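PDB 2PRX: thioesterase superfamily protein from Shewanella loihica, which probably hydrolyses thioesters, as a member of the hotdog-fold thioesterase superfamily. Local coordinates for the interface of chains A and B. Residues are numbered along the deposited sequence; one frame, centred on the assembly and turned at random. Chains: chain A/B, Thioesterase superfamily protein.

The interface of chains A and B. Residues chain A 51-52, 58, 60; chain B 18-19, 64, 67-68.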
loop_
_atom_site.group_PDB
_atom_site.type_symbol
_atom_site.label_atom_id
_atom_site.label_comp_id
_atom_site.label_asym_id
_atom_site.label_seq_id
_atom_site.Cartn_x
_atom_site.Cartn_y
_atom_site.Cartn_z
ATOM N N THR A 51 -10.320 -4.986 -8.595
ATOM C CA THR A 51 -11.350 -4.933 -7.566
ATOM C C THR A 51 -10.855 -5.305 -6.168
ATOM O O THR A 51 -9.764 -5.867 -6.034
ATOM C CB THR A 51 -12.494 -5.903 -7.938
ATOM O OG1 THR A 51 -11.929 -7.155 -8.341
ATOM C CG2 THR A 51 -13.296 -5.366 -9.114
ATOM N N ALA A 52 -11.696 -4.938 -5.223
ATOM C CA ALA A 52 -11.651 -5.222 -3.798
ATOM C C ALA A 52 -12.684 -6.341 -3.585
ATOM O O ALA A 52 -12.250 -7.470 -3.399
ATOM C CB ALA A 52 -11.859 -3.973 -2.969
ATOM N N TYR A 58 -9.552 -2.003 -5.411
ATOM C CA TYR A 58 -8.589 -2.625 -4.516
ATOM C C TYR A 58 -7.795 -1.614 -3.713
ATOM O O TYR A 58 -7.195 -0.675 -4.223
ATOM C CB TYR A 58 -7.671 -3.504 -5.378
ATOM C CG TYR A 58 -6.640 -4.234 -4.556
ATOM C CD1 TYR A 58 -6.997 -4.791 -3.337
ATOM C CD2 TYR A 58 -5.342 -4.338 -5.011
ATOM C CE1 TYR A 58 -6.055 -5.456 -2.575
ATOM C CE2 TYR A 58 -4.402 -5.004 -4.258
ATOM C CZ TYR A 58 -4.767 -5.554 -3.050
ATOM O OH TYR A 58 -3.816 -6.218 -2.312
ATOM N N GLY A 60 -4.841 -2.128 -2.193
ATOM C CA GLY A 60 -3.436 -2.200 -2.551
ATOM C C GLY A 60 -3.060 -1.222 -3.690
ATOM O O GLY A 60 -2.021 -0.613 -3.605
ATOM N N CYS B 18 -10.735 -10.068 -4.933
ATOM C CA CYS B 18 -9.612 -9.157 -4.706
ATOM C C CYS B 18 -8.320 -9.757 -5.247
ATOM O O CYS B 18 -8.321 -10.834 -5.848
ATOM C CB CYS B 18 -9.608 -8.866 -3.211
ATOM S SG CYS B 18 -8.252 -8.027 -2.404
ATOM N N TYR B 19 -7.183 -9.131 -5.083
ATOM C CA TYR B 19 -5.788 -9.454 -5.121
ATOM C C TYR B 19 -5.354 -10.347 -3.959
ATOM O O TYR B 19 -4.206 -10.714 -3.744
ATOM C CB TYR B 19 -4.876 -8.210 -5.082
ATOM C CG TYR B 19 -4.351 -7.979 -6.491
ATOM C CD1 TYR B 19 -5.290 -7.486 -7.402
ATOM C CD2 TYR B 19 -3.063 -8.226 -6.919
ATOM C CE1 TYR B 19 -4.946 -7.238 -8.713
ATOM C CE2 TYR B 19 -2.713 -7.979 -8.234
ATOM C CZ TYR B 19 -3.651 -7.487 -9.112
ATOM O OH TYR B 19 -3.303 -7.248 -10.414
ATOM N N SER B 64 0.498 -3.913 -0.830
ATOM C CA SER B 64 -0.585 -4.775 -1.286
ATOM C C SER B 64 -0.600 -6.089 -0.498
ATOM O O SER B 64 -1.696 -6.417 -0.022
ATOM C CB SER B 64 -0.498 -5.072 -2.789
ATOM O OG SER B 64 -0.924 -3.932 -3.533
ATOM N N ASP B 67 -1.282 -5.604 3.355
ATOM C CA ASP B 67 -2.675 -5.218 3.476
ATOM C C ASP B 67 -3.608 -6.406 3.391
ATOM O O ASP B 67 -4.499 -6.615 4.222
ATOM C CB ASP B 67 -2.942 -4.199 2.359
ATOM C CG ASP B 67 -4.240 -3.446 2.519
ATOM O OD1 ASP B 67 -4.658 -3.229 3.680
ATOM O OD2 ASP B 67 -4.860 -3.068 1.501
ATOM N N CYS B 68 -3.438 -7.246 2.373
ATOM C CA CYS B 68 -4.308 -8.427 2.292
ATOM C C CYS B 68 -3.944 -9.442 3.348
ATOM O O CYS B 68 -4.799 -10.169 3.861
ATOM C CB CYS B 68 -4.221 -8.979 0.869
ATOM S SG CYS B 68 -5.182 -7.968 -0.297
#
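The loop of chain A that carries A:Thr51, A:Ala52 and A:Tyr58, with the first turn of helix 59-78, meets the loop B:Cys18-B:Tyr19 and helix 59-79 of chain B. A:Tyr58 is the insert: it hides 84 Å² of its surface against chain B, out of 210 Å² for the patch. Its CG stands anti to the backbone N (chi1 -179°), which carries the ring out against the B:Cys18-B:Tyr19 loop with its hydroxyl end at the partner helix. One ring face receives the methylene of B:Tyr19, whose CB lies 3.6 Å from the centroid of the A:Tyr58 ring, displaced toward the rim, a CH-pi contact. The two tyrosine side chains cross at about a right angle, and it is this CB, not the B:Tyr19 ring, that lies over the face. The opposite face is backed from within chain A by the backbone N of A:Gly60, centred 3.3 Å above the ring plane of A:Tyr58. B:Cys18 SG stands off the rim on the B:Tyr19 face, 3.4 Å from A:Tyr58 CE1, while B:Cys68 SG sits near the ring plane at the edge, in close contact with A:Tyr58 OH at 3.0 Å. That phenol OH also gives a weak hydrogen bond of 3.1 Å to the carbonyl O of B:Ser64. Replacing A:Tyr58 with alanine would probably open a gap between the B:Tyr19 methylene and the A:Gly60 backbone and deprive the B:Ser64 carbonyl of its donor. The arrangement recurs with the chains exchanged; the structure alone does not prove that this pairing is biological. Where the two helices approach, the B:Ser64 hydroxyl lies beside its own backbone N (chi1 -76°), with B:Ser64 OG 3.2 Å from A:Gly60 CA.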